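Local atomic coordinates of 6-phospho-beta-d glycosidase (Streptococcus pyogenes, PDB entry 5FOO), a protein that probably hydrolyses 6-phosphorylated beta-glucosides as a family 1 glycoside hydrolase, and binds 6-phosphocyclophellitol. Residues 64-69 with 109-114; 101-106 with 155-160; 125-130 with 181-186; 168-173 with 190-195. The protein carries 1 engineered substitution. All coordinates share one frame; numbering follows the deposited sequence.

In the fold
Contacts 1 and 2 belong to the same end of the TIM barrel, where the chain enters strands 112-116 and 159-161; their centres lie about 12 Å apart, and the salt bridge from Arg112 NH1 to Asp159 OD2 (2.9 Å) joins them directly. Contacts 3 and 4 form a second pair, centres about 11 Å apart, linked where Ile183 N approaches Ser173 O at 3.2 Å, probably as a hydrogen bond. Contact 1 is on the other side of the chain's centre from both, with its centre about 38 Å from that of contact 3. Helix 166-174 of contact 4 follows Asn164 and Glu165 of the 6-phosphocyclophellitol pocket, making it the contact closest in sequence to that site.

Contact 1. Residues 64-69 with 109-114; sequences LLASLG and NGIRPV. With EDO (1,2-ethanediol), chain I.
With CG1 of Ile111 beside its own backbone N (chi1 -68°) and CD1 carrying the chain on extended (chi2 172°), the tip of this isoleucine arrives at the last turn of helix 54-67 and meets Ala66. CD1 is 3.9 Å from Ala66 N and 4.1 Å from Ala66 CB, resting against the backbone as much as against the methyl. Leu65 is brushed more loosely, its CB 4.5 Å from the same Ile111 CD1. The Ala66 methyl, which points toward the turn at 109-111, has a second neighbour in Asn109: it lies 3.7 Å from Asn109 O and 4.0 Å from Asn109 CB. No hydrogen bond crosses between the segments, and the small methyl lets the helix and the turn come close, Ala66 CA being 6.1 Å from Asn109 CA. Asn109 ND2 bonds back to Ala105 O, while its OD1 shares a weak hydrogen bond with Thr63 OG1 of helix 54-67. Both helices end here in the same way, by a Schellman motif with a glycine of positive phi at C-prime: Gly69 closes helix 54-67, and Gly110 closes helix 93-108. Farther along, Arg112 NE donates to O1 of a 1,2-ethanediol, probably from the crystallisation liquor, at 2.8 Å. Beyond Ile111 the chain runs straight into barrel strand 112-116, which bonds through its backbone to strand 72-76, and Leu65 and Ile111 both lean on Tyr73 of that strand. Helix 54-67 thus packs against the turn between helix 93-108 and strand 112-116.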
loop_
_atom_site.group_PDB
_atom_site.type_symbol
_atom_site.label_atom_id
_atom_site.label_comp_id
_atom_site.label_asym_id
_atom_site.label_seq_id
_atom_site.Cartn_x
_atom_site.Cartn_y
_atom_site.Cartn_z
ATOM N N LEU A 64 -13.287 -11.440 -15.452
ATOM C CA LEU A 64 -13.973 -11.959 -14.263
ATOM C C LEU A 64 -14.341 -10.914 -13.272
ATOM O O LEU A 64 -15.459 -10.917 -12.745
ATOM C CB LEU A 64 -13.103 -12.991 -13.579
ATOM C CG LEU A 64 -13.734 -13.704 -12.357
ATOM C CD1 LEU A 64 -14.893 -14.662 -12.706
ATOM C CD2 LEU A 64 -12.606 -14.437 -11.674
ATOM N N LEU A 65 -13.401 -10.017 -12.959
ATOM C CA LEU A 65 -13.691 -8.944 -12.000
ATOM C C LEU A 65 -14.809 -7.992 -12.514
ATOM O O LEU A 65 -15.649 -7.552 -11.736
ATOM C CB LEU A 65 -12.400 -8.152 -11.701
ATOM C CG LEU A 65 -11.324 -8.997 -10.988
ATOM C CD1 LEU A 65 -10.169 -8.162 -10.522
ATOM C CD2 LEU A 65 -11.872 -9.755 -9.773
ATOM N N ALA A 66 -14.837 -7.726 -13.819
ATOM C CA ALA A 66 -15.941 -6.967 -14.394
ATOM C C ALA A 66 -17.231 -7.689 -14.176
ATOM O O ALA A 66 -18.192 -7.068 -13.762
ATOM C CB ALA A 66 -15.779 -6.691 -15.874
ATOM N N SER A 67 -17.263 -9.003 -14.439
ATOM C CA SER A 67 -18.505 -9.774 -14.206
ATOM C C SER A 67 -18.892 -9.803 -12.715
ATOM O O SER A 67 -20.043 -9.969 -12.403
ATOM C CB SER A 67 -18.377 -11.190 -14.756
ATOM O OG SER A 67 -17.455 -11.975 -13.958
ATOM N N LEU A 68 -17.929 -9.588 -11.803
ATOM C CA LEU A 68 -18.200 -9.491 -10.369
ATOM C C LEU A 68 -18.404 -8.061 -9.850
ATOM O O LEU A 68 -18.255 -7.808 -8.640
ATOM C CB LEU A 68 -17.108 -10.200 -9.596
ATOM C CG LEU A 68 -16.942 -11.706 -9.889
ATOM C CD1 LEU A 68 -15.595 -12.210 -9.454
ATOM C CD2 LEU A 68 -18.040 -12.543 -9.218
ATOM N N GLY A 69 -18.743 -7.137 -10.767
ATOM C CA GLY A 69 -19.211 -5.786 -10.439
ATOM C C GLY A 69 -18.129 -4.734 -10.171
ATOM O O GLY A 69 -18.444 -3.623 -9.753
ATOM N N ASN A 109 -12.876 -3.638 -20.342
ATOM C CA ASN A 109 -13.880 -4.148 -19.417
ATOM C C ASN A 109 -14.653 -3.123 -18.665
ATOM O O ASN A 109 -15.413 -3.492 -17.781
ATOM C CB ASN A 109 -13.198 -5.159 -18.473
ATOM C CG ASN A 109 -12.935 -6.487 -19.167
ATOM O OD1 ASN A 109 -13.880 -7.250 -19.451
ATOM N ND2 ASN A 109 -11.653 -6.762 -19.497
ATOM N N GLY A 110 -14.486 -1.829 -18.983
ATOM C CA GLY A 110 -15.071 -0.726 -18.204
ATOM C C GLY A 110 -14.538 -0.539 -16.758
ATOM O O GLY A 110 -15.239 -0.058 -15.882
ATOM N N ILE A 111 -13.300 -0.953 -16.526
ATOM C CA ILE A 111 -12.622 -0.839 -15.235
ATOM C C ILE A 111 -11.656 0.331 -15.292
ATOM O O ILE A 111 -10.781 0.382 -16.132
ATOM C CB ILE A 111 -11.940 -2.187 -14.877
ATOM C CG1 ILE A 111 -13.027 -3.243 -14.606
ATOM C CG2 ILE A 111 -11.046 -2.105 -13.623
ATOM C CD1 ILE A 111 -12.471 -4.640 -14.438
ATOM N N ARG A 112 -11.847 1.283 -14.411
ATOM C CA ARG A 112 -10.880 2.339 -14.221
ATOM C C ARG A 112 -9.499 1.775 -13.706
ATOM O O ARG A 112 -9.445 1.191 -12.636
ATOM C CB ARG A 112 -11.414 3.312 -13.186
ATOM C CG ARG A 112 -10.476 4.511 -12.906
ATOM C CD ARG A 112 -11.046 5.376 -11.795
ATOM N NE ARG A 112 -12.195 6.129 -12.248
ATOM C CZ ARG A 112 -12.145 7.187 -13.073
ATOM N NH1 ARG A 112 -11.001 7.705 -13.506
ATOM N NH2 ARG A 112 -13.280 7.766 -13.456
ATOM N N PRO A 113 -8.427 1.929 -14.486
ATOM C CA PRO A 113 -7.129 1.455 -14.031
ATOM C C PRO A 113 -6.485 2.458 -13.065
ATOM O O PRO A 113 -6.404 3.647 -13.378
ATOM C CB PRO A 113 -6.334 1.351 -15.309
ATOM C CG PRO A 113 -6.924 2.444 -16.229
ATOM C CD PRO A 113 -8.371 2.497 -15.863
ATOM N N VAL A 114 -6.036 1.981 -11.906
ATOM C CA VAL A 114 -5.467 2.836 -10.861
ATOM C C VAL A 114 -4.058 2.340 -10.637
ATOM O O VAL A 114 -3.867 1.182 -10.254
ATOM C CB VAL A 114 -6.291 2.689 -9.557
ATOM C CG1 VAL A 114 -5.733 3.554 -8.389
ATOM C CG2 VAL A 114 -7.754 3.046 -9.888
HETATM C C1 EDO I . -15.121 4.114 -11.216
HETATM O O1 EDO I . -14.615 4.781 -12.360
HETATM C C2 EDO I . -16.567 4.536 -10.959
HETATM O O2 EDO I . -16.589 5.960 -10.927
#

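Contact 2. Residues 101-106 with 155-160; sequences RVIDAC and DRVKDW. With EDO (1,2-ethanediol), chain H.
Asp104 and Arg156 carry the polar half of this contact. Arg156 NH1 donates to Asp104 OD1 at 2.8 Å with an N-H...O angle of 152°; the oxygen lies close to the guanidinium plane, but the nitrogen comes in from above the carboxylate, whose plane is turned 44° from that of the guanidinium. The bend in the arginine chain at chi3 (-64°) brings the head round to the helix. Its other edge grips Asp155 side-on, with NE 3.0 Å from Asp155 OD2 and NH2 3.3 Å from Asp155 OD1, the latter bond using the syn lone pair. One guanidinium thus links two carboxylates in a salt-bridge network, and NH2 also bonds to Asn100 OD1, which should hold its rotation firmly. The pairing ties helix 93-108 to the turn leading into strand 159-161, at the end of the TIM barrel where the chain enters its parallel strands. Apolar packing lies on the inner side. Ile103 points toward the turn and splits its branches: CG2 sits 3.7 Å from Arg156 CB and under one face of the guanidinium, while CG1 is 3.7 Å from Val157 CG2, the two side chains crossing at about a right angle. Val157 turns its other methyl, CG1, to the face of the Trp160 ring, 3.5 Å above its plane and offset toward the rim. Phe153 of helix 136-153 packs on Ile103, and Ile115 of strand 112-116 on Val157. A 1,2-ethanediol, probably from the crystallisation liquor, donates from O1 to Asp159 OD1 at 2.6 Å.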
loop_
_atom_site.group_PDB
_atom_site.type_symbol
_atom_site.label_atom_id
_atom_site.label_comp_id
_atom_site.label_asym_id
_atom_site.label_seq_id
_atom_site.Cartn_x
_atom_site.Cartn_y
_atom_site.Cartn_z
ATOM N N ARG A 101 -1.056 -4.180 -22.161
ATOM C CA ARG A 101 -2.091 -5.249 -22.058
ATOM C C ARG A 101 -2.952 -5.005 -20.814
ATOM O O ARG A 101 -4.161 -4.965 -20.920
ATOM C CB ARG A 101 -1.484 -6.670 -22.000
ATOM C CG ARG A 101 -1.069 -7.326 -23.308
ATOM C CD ARG A 101 -0.323 -8.675 -23.115
ATOM N NE ARG A 101 -1.047 -9.600 -22.219
ATOM C CZ ARG A 101 -0.475 -10.441 -21.332
ATOM N NH1 ARG A 101 0.837 -10.540 -21.213
ATOM N NH2 ARG A 101 -1.226 -11.203 -20.577
ATOM N N VAL A 102 -2.326 -4.774 -19.655
ATOM C CA VAL A 102 -3.052 -4.543 -18.424
ATOM C C VAL A 102 -4.025 -3.358 -18.549
ATOM O O VAL A 102 -5.207 -3.414 -18.186
ATOM C CB VAL A 102 -2.085 -4.222 -17.218
ATOM C CG1 VAL A 102 -2.899 -3.956 -15.986
ATOM C CG2 VAL A 102 -1.095 -5.335 -16.949
ATOM N N ILE A 103 -3.495 -2.236 -18.965
ATOM C CA ILE A 103 -4.328 -1.032 -19.051
ATOM C C ILE A 103 -5.459 -1.163 -20.112
ATOM O O ILE A 103 -6.638 -0.787 -19.857
ATOM C CB ILE A 103 -3.425 0.189 -19.348
ATOM C CG1 ILE A 103 -2.506 0.476 -18.099
ATOM C CG2 ILE A 103 -4.262 1.421 -19.793
ATOM C CD1 ILE A 103 -1.192 1.092 -18.447
ATOM N N ASP A 104 -5.113 -1.678 -21.298
ATOM C CA ASP A 104 -6.144 -1.819 -22.356
ATOM C C ASP A 104 -7.243 -2.798 -21.931
ATOM O O ASP A 104 -8.401 -2.548 -22.205
ATOM C CB ASP A 104 -5.551 -2.262 -23.683
ATOM C CG ASP A 104 -4.674 -1.178 -24.338
ATOM O OD1 ASP A 104 -4.800 0.026 -24.044
ATOM O OD2 ASP A 104 -3.788 -1.581 -25.123
ATOM N N ALA A 105 -6.874 -3.880 -21.223
ATOM C CA ALA A 105 -7.869 -4.843 -20.738
ATOM C C ALA A 105 -8.748 -4.189 -19.670
ATOM O O ALA A 105 -9.951 -4.384 -19.629
ATOM C CB ALA A 105 -7.175 -6.082 -20.203
ATOM N N CYS A 106 -8.184 -3.310 -18.861
ATOM C CA CYS A 106 -8.988 -2.585 -17.908
ATOM C C CYS A 106 -10.093 -1.809 -18.629
ATOM O O CYS A 106 -11.294 -1.971 -18.316
ATOM C CB CYS A 106 -8.151 -1.637 -17.037
ATOM S SG CYS A 106 -7.306 -2.362 -15.599
ATOM N N ASP A 155 -2.153 8.640 -21.348
ATOM C CA ASP A 155 -3.256 8.906 -22.278
ATOM C C ASP A 155 -4.415 8.118 -21.816
ATOM O O ASP A 155 -5.547 8.560 -21.997
ATOM C CB ASP A 155 -2.892 8.488 -23.737
ATOM C CG ASP A 155 -2.527 7.002 -23.853
ATOM O OD1 ASP A 155 -1.730 6.453 -23.030
ATOM O OD2 ASP A 155 -3.068 6.359 -24.720
ATOM N N ARG A 156 -4.152 6.957 -21.182
ATOM C CA ARG A 156 -5.243 6.061 -20.726
ATOM C C ARG A 156 -5.420 5.931 -19.220
ATOM O O ARG A 156 -6.541 5.758 -18.729
ATOM C CB ARG A 156 -5.070 4.690 -21.349
ATOM C CG ARG A 156 -5.467 4.614 -22.849
ATOM C CD ARG A 156 -4.790 3.407 -23.516
ATOM N NE ARG A 156 -3.345 3.678 -23.453
ATOM C CZ ARG A 156 -2.332 2.795 -23.416
ATOM N NH1 ARG A 156 -2.540 1.467 -23.375
ATOM N NH2 ARG A 156 -1.074 3.273 -23.347
ATOM N N VAL A 157 -4.314 5.962 -18.485
ATOM C CA VAL A 157 -4.377 6.024 -17.019
ATOM C C VAL A 157 -4.423 7.484 -16.547
ATOM O O VAL A 157 -3.512 8.285 -16.844
ATOM C CB VAL A 157 -3.122 5.374 -16.388
ATOM C CG1 VAL A 157 -3.158 5.485 -14.865
ATOM C CG2 VAL A 157 -2.977 3.934 -16.857
ATOM N N LYS A 158 -5.465 7.785 -15.788
ATOM C CA LYS A 158 -5.677 9.090 -15.197
ATOM C C LYS A 158 -5.565 9.125 -13.683
ATOM O O LYS A 158 -5.841 10.156 -13.060
ATOM C CB LYS A 158 -7.100 9.561 -15.573
ATOM C CG LYS A 158 -7.351 9.720 -17.083
ATOM C CD LYS A 158 -6.184 10.269 -17.885
ATOM C CE LYS A 158 -6.604 10.775 -19.278
ATOM N NZ LYS A 158 -5.484 11.261 -20.114
ATOM N N ASP A 159 -5.180 7.999 -13.083
ATOM C CA ASP A 159 -5.207 7.842 -11.638
ATOM C C ASP A 159 -3.929 7.163 -11.196
ATOM O O ASP A 159 -3.760 5.962 -11.403
ATOM C CB ASP A 159 -6.393 7.003 -11.221
ATOM C CG ASP A 159 -7.713 7.734 -11.419
ATOM O OD1 ASP A 159 -8.102 8.602 -10.598
ATOM O OD2 ASP A 159 -8.371 7.353 -12.411
ATOM N N TRP A 160 -3.050 7.943 -10.595
ATOM C CA TRP A 160 -1.707 7.544 -10.354
ATOM C C TRP A 160 -1.363 7.669 -8.843
ATOM O O TRP A 160 -1.808 8.599 -8.180
ATOM C CB TRP A 160 -0.777 8.457 -11.141
ATOM C CG TRP A 160 -0.807 8.310 -12.594
ATOM C CD1 TRP A 160 -1.502 9.110 -13.486
ATOM C CD2 TRP A 160 -0.117 7.350 -13.374
ATOM N NE1 TRP A 160 -1.273 8.685 -14.778
ATOM C CE2 TRP A 160 -0.403 7.624 -14.743
ATOM C CE3 TRP A 160 0.704 6.266 -13.075
ATOM C CZ2 TRP A 160 0.115 6.851 -15.784
ATOM C CZ3 TRP A 160 1.233 5.524 -14.135
ATOM C CH2 TRP A 160 0.905 5.807 -15.457
HETATM C C1 EDO H . -9.883 10.481 -12.572
HETATM O O1 EDO H . -9.824 10.402 -11.149
HETATM C C2 EDO H . -9.419 11.812 -13.064
HETATM O O2 EDO H . -8.745 12.392 -11.975
#

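Contact 3. Residues 125-130 with 181-186; sequences ALYQAY and PAIVDG
The short helix 124-130, inserted between barrel strand 112-116 and helix 136-153, reaches the loop ahead of helix 186-208 through a single aromatic side chain, Tyr127, which meets Pro181. With CG opposite its backbone N (chi1 -179°), Tyr127 projects its ring away from the helix and makes the contact with its phenol end. Tyr127 OH is 3.4 Å from Pro181 CB, and CZ of the same ring is 3.6 Å from that CB. Pro181 CG comes equally near the hydroxyl and also lies 3.8 Å from Tyr127 CE1, so the proline offers two ring carbons, side by side, to the end of the phenol. In barrel terms, this joins two excursions of the chain outside the strands, one following strand 112-116 and the other following helix 166-174. That helix lies close by: Tyr174 touches both Tyr127 and Ile183, and Ser173 touches Pro181. Ile183 adds a marginal contact, its CD1 4.4 Å from Tyr127 OH. Two residues on, Asp185 serves as N-cap of helix 186-208, its OD1 accepting from Lys188 N.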
loop_
_atom_site.group_PDB
_atom_site.type_symbol
_atom_site.label_atom_id
_atom_site.label_comp_id
_atom_site.label_asym_id
_atom_site.label_seq_id
_atom_site.Cartn_x
_atom_site.Cartn_y
_atom_site.Cartn_z
ATOM N N ALA A 125 19.623 -4.136 -8.086
ATOM C CA ALA A 125 20.888 -3.575 -8.575
ATOM C C ALA A 125 21.115 -2.162 -8.025
ATOM O O ALA A 125 22.269 -1.757 -7.788
ATOM C CB ALA A 125 20.984 -3.572 -10.113
ATOM N N LEU A 126 20.029 -1.414 -7.800
ATOM C CA LEU A 126 20.128 -0.057 -7.215
ATOM C C LEU A 126 20.415 -0.065 -5.736
ATOM O O LEU A 126 21.078 0.831 -5.255
ATOM C CB LEU A 126 18.896 0.794 -7.522
ATOM C CG LEU A 126 18.632 0.980 -9.026
ATOM C CD1 LEU A 126 17.368 1.858 -9.245
ATOM C CD2 LEU A 126 19.903 1.473 -9.776
ATOM N N TYR A 127 19.915 -1.061 -5.009
ATOM C CA TYR A 127 20.360 -1.267 -3.643
ATOM C C TYR A 127 21.860 -1.558 -3.589
ATOM O O TYR A 127 22.587 -0.885 -2.877
ATOM C CB TYR A 127 19.583 -2.368 -2.907
ATOM C CG TYR A 127 20.130 -2.457 -1.505
ATOM C CD1 TYR A 127 19.827 -1.473 -0.564
ATOM C CD2 TYR A 127 21.021 -3.499 -1.126
ATOM C CE1 TYR A 127 20.355 -1.533 0.717
ATOM C CE2 TYR A 127 21.556 -3.563 0.164
ATOM C CZ TYR A 127 21.231 -2.583 1.067
ATOM O OH TYR A 127 21.745 -2.598 2.321
ATOM N N GLN A 128 22.324 -2.510 -4.387
ATOM C CA GLN A 128 23.768 -2.935 -4.358
ATOM C C GLN A 128 24.665 -1.798 -4.791
ATOM O O GLN A 128 25.605 -1.454 -4.116
ATOM C CB GLN A 128 24.011 -4.199 -5.241
ATOM C CG GLN A 128 23.405 -5.490 -4.654
ATOM C CD GLN A 128 23.372 -6.700 -5.610
ATOM O OE1 GLN A 128 23.380 -6.568 -6.833
ATOM N NE2 GLN A 128 23.224 -7.867 -5.039
ATOM N N ALA A 129 24.336 -1.135 -5.884
ATOM C CA ALA A 129 25.140 -0.033 -6.349
ATOM C C ALA A 129 25.144 1.234 -5.482
ATOM O O ALA A 129 26.183 1.927 -5.399
ATOM C CB ALA A 129 24.773 0.321 -7.783
ATOM N N TYR A 130 24.017 1.592 -4.861
ATOM C CA TYR A 130 23.942 2.902 -4.220
ATOM C C TYR A 130 23.326 2.986 -2.851
ATOM O O TYR A 130 23.185 4.061 -2.362
ATOM C CB TYR A 130 23.126 3.829 -5.091
ATOM C CG TYR A 130 23.557 3.976 -6.516
ATOM C CD1 TYR A 130 24.734 4.703 -6.852
ATOM C CD2 TYR A 130 22.753 3.479 -7.555
ATOM C CE1 TYR A 130 25.114 4.856 -8.175
ATOM C CE2 TYR A 130 23.124 3.627 -8.874
ATOM C CZ TYR A 130 24.303 4.314 -9.173
ATOM O OH TYR A 130 24.628 4.459 -10.483
ATOM N N PRO A 181 17.027 -5.163 3.106
ATOM C CA PRO A 181 18.275 -5.864 3.345
ATOM C C PRO A 181 18.095 -6.302 4.802
ATOM O O PRO A 181 18.983 -6.901 5.347
ATOM C CB PRO A 181 19.388 -4.820 3.223
ATOM C CG PRO A 181 18.722 -3.523 3.497
ATOM C CD PRO A 181 17.292 -3.713 2.985
ATOM N N ALA A 182 16.936 -6.013 5.405
ATOM C CA ALA A 182 16.587 -6.392 6.756
ATOM C C ALA A 182 17.655 -6.035 7.780
ATOM O O ALA A 182 18.005 -6.865 8.580
ATOM C CB ALA A 182 16.322 -7.886 6.805
ATOM N N ILE A 183 18.131 -4.815 7.760
ATOM C CA ILE A 183 19.128 -4.331 8.701
ATOM C C ILE A 183 18.441 -3.405 9.680
ATOM O O ILE A 183 17.273 -3.011 9.499
ATOM C CB ILE A 183 20.352 -3.614 8.022
ATOM C CG1 ILE A 183 19.942 -2.334 7.303
ATOM C CG2 ILE A 183 21.077 -4.556 7.062
ATOM C CD1 ILE A 183 21.059 -1.643 6.550
ATOM N N VAL A 184 19.168 -3.076 10.749
ATOM C CA VAL A 184 18.613 -2.304 11.818
ATOM C C VAL A 184 19.470 -1.074 11.838
ATOM O O VAL A 184 20.604 -1.132 12.317
ATOM C CB VAL A 184 18.622 -3.142 13.132
ATOM C CG1 VAL A 184 18.131 -2.340 14.327
ATOM C CG2 VAL A 184 17.732 -4.330 12.982
ATOM N N ASP A 185 18.992 0.039 11.269
ATOM C CA ASP A 185 19.800 1.275 11.270
ATOM C C ASP A 185 18.922 2.525 11.194
ATOM O O ASP A 185 18.520 2.954 10.101
ATOM C CB ASP A 185 20.809 1.200 10.126
ATOM C CG ASP A 185 21.797 2.336 10.116
ATOM O OD1 ASP A 185 21.460 3.432 10.583
ATOM O OD2 ASP A 185 22.905 2.137 9.577
ATOM N N GLY A 186 18.647 3.109 12.357
ATOM C CA GLY A 186 17.691 4.227 12.494
ATOM C C GLY A 186 18.117 5.459 11.697
ATOM O O GLY A 186 17.314 6.147 11.127
#

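Contact 4. Residues 168-173 with 190-195; sequences VVVEGS and VQVAYN
Val170 is the residue that gives up most surface here, and a single methyl, CG2, does its touching. It comes down on the backbone of helix 186-208 at Ala193, 3.8 Å from Ala193 CA and 3.9 Å from Ala193 CB. The torsion of Val170 (chi1 167°) sets CG1 opposite the backbone N and leaves CG2 beside that N, the branch that faces the partner helix. Val192 closes in from the preceding position: its CG1 is 4.0 Å from the same Val170 CG2, a methyl-to-methyl approach at ordinary van der Waals range. Ala193, having no more than a methyl, allows the helices to draw together, with Val170 CA only 6.1 Å from Ala193 CA. The meeting of the two segments is wholly apolar, and all three residues are buried. On the far side of helix 186-208, Gln191 NE2 spans one turn to Asn195 OD1 at 2.9 Å. Trp247 of helix 235-258 also packs on Val170, and Leu251 of that helix on Ala193. Val170 touches Ala189 and Leu196 as well, so its side chain sits among Ala189, Val192, Ala193 and Leu196, the i, i+3, i+4, i+7 set that forms a hole for a knob in knobs-into-holes packing. The contact packs helix 166-174, which follows directly on the pocket residues Asn164 and Glu165, against helix 186-208 of the outer layer of the family 1 TIM barrel.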
loop_
_atom_site.group_PDB
_atom_site.type_symbol
_atom_site.label_atom_id
_atom_site.label_comp_id
_atom_site.label_asym_id
_atom_site.label_seq_id
_atom_site.Cartn_x
_atom_site.Cartn_y
_atom_site.Cartn_z
ATOM N N VAL A 168 6.192 1.593 5.628
ATOM C CA VAL A 168 6.401 0.150 5.658
ATOM C C VAL A 168 7.756 -0.231 5.006
ATOM O O VAL A 168 8.419 -1.130 5.464
ATOM C CB VAL A 168 5.227 -0.652 5.039
ATOM C CG1 VAL A 168 5.533 -2.127 4.993
ATOM C CG2 VAL A 168 3.927 -0.409 5.839
ATOM N N VAL A 169 8.156 0.445 3.944
ATOM C CA VAL A 169 9.490 0.251 3.377
ATOM C C VAL A 169 10.605 0.688 4.377
ATOM O O VAL A 169 11.628 -0.003 4.507
ATOM C CB VAL A 169 9.638 1.065 2.086
ATOM C CG1 VAL A 169 11.071 1.071 1.584
ATOM C CG2 VAL A 169 8.755 0.475 1.002
ATOM N N VAL A 170 10.426 1.850 4.994
ATOM C CA VAL A 170 11.350 2.368 5.937
ATOM C C VAL A 170 11.499 1.341 7.085
ATOM O O VAL A 170 12.608 1.014 7.445
ATOM C CB VAL A 170 10.808 3.633 6.554
ATOM C CG1 VAL A 170 11.615 4.061 7.794
ATOM C CG2 VAL A 170 10.764 4.770 5.556
ATOM N N GLU A 171 10.375 0.863 7.637
ATOM C CA GLU A 171 10.383 -0.053 8.748
ATOM C C GLU A 171 10.889 -1.416 8.362
ATOM O O GLU A 171 11.846 -1.917 8.997
ATOM C CB GLU A 171 9.022 -0.106 9.480
ATOM C CG GLU A 171 8.885 1.216 10.264
ATOM C CD GLU A 171 7.645 1.369 11.170
ATOM O OE1 GLU A 171 6.742 0.485 11.014
ATOM O OE2 GLU A 171 7.611 2.385 12.021
ATOM N N GLY A 172 10.339 -1.964 7.274
ATOM C CA GLY A 172 10.746 -3.267 6.742
ATOM C C GLY A 172 12.223 -3.412 6.442
ATOM O O GLY A 172 12.861 -4.424 6.889
ATOM N N SER A 173 12.775 -2.452 5.705
ATOM C CA SER A 173 14.141 -2.505 5.261
ATOM C C SER A 173 15.143 -2.059 6.353
ATOM O O SER A 173 16.281 -2.566 6.423
ATOM C CB SER A 173 14.337 -1.687 3.943
ATOM O OG SER A 173 13.929 -2.436 2.769
ATOM N N VAL A 190 15.642 7.054 8.835
ATOM C CA VAL A 190 15.157 8.403 8.843
ATOM C C VAL A 190 15.495 9.082 7.507
ATOM O O VAL A 190 14.688 9.841 6.955
ATOM C CB VAL A 190 15.738 9.160 10.045
ATOM C CG1 VAL A 190 15.442 10.628 9.979
ATOM C CG2 VAL A 190 15.147 8.581 11.318
ATOM N N GLN A 191 16.681 8.823 6.985
ATOM C CA GLN A 191 17.061 9.437 5.729
ATOM C C GLN A 191 16.195 8.814 4.585
ATOM O O GLN A 191 15.701 9.547 3.738
ATOM C CB GLN A 191 18.589 9.289 5.460
ATOM C CG GLN A 191 19.050 9.971 4.185
ATOM C CD GLN A 191 18.939 11.483 4.246
ATOM O OE1 GLN A 191 19.486 12.093 5.161
ATOM N NE2 GLN A 191 18.264 12.115 3.246
ATOM N N VAL A 192 16.023 7.499 4.593
ATOM C CA VAL A 192 15.110 6.830 3.664
ATOM C C VAL A 192 13.702 7.431 3.675
ATOM O O VAL A 192 13.147 7.647 2.589
ATOM C CB VAL A 192 15.117 5.303 3.869
ATOM C CG1 VAL A 192 13.987 4.569 3.154
ATOM C CG2 VAL A 192 16.442 4.731 3.322
ATOM N N ALA A 193 13.150 7.719 4.869
ATOM C CA ALA A 193 11.856 8.345 4.978
ATOM C C ALA A 193 11.830 9.722 4.292
ATOM O O ALA A 193 10.928 9.998 3.504
ATOM C CB ALA A 193 11.448 8.460 6.418
ATOM N N TYR A 194 12.837 10.562 4.562
ATOM C CA TYR A 194 12.916 11.842 3.848
ATOM C C TYR A 194 13.014 11.615 2.321
ATOM O O TYR A 194 12.348 12.308 1.535
ATOM C CB TYR A 194 14.095 12.677 4.328
ATOM C CG TYR A 194 14.379 13.906 3.512
ATOM C CD1 TYR A 194 15.171 13.852 2.423
ATOM C CD2 TYR A 194 13.830 15.133 3.875
ATOM C CE1 TYR A 194 15.422 14.997 1.660
ATOM C CE2 TYR A 194 14.067 16.288 3.147
ATOM C CZ TYR A 194 14.843 16.213 2.025
ATOM O OH TYR A 194 15.040 17.336 1.345
ATOM N N ASN A 195 13.813 10.620 1.911
ATOM C CA ASN A 195 14.074 10.421 0.501
ATOM C C ASN A 195 12.805 9.928 -0.216
ATOM O O ASN A 195 12.528 10.342 -1.341
ATOM C CB ASN A 195 15.247 9.478 0.258
ATOM C CG ASN A 195 16.605 10.108 0.576
ATOM O OD1 ASN A 195 16.740 11.315 0.878
ATOM N ND2 ASN A 195 17.625 9.278 0.510
#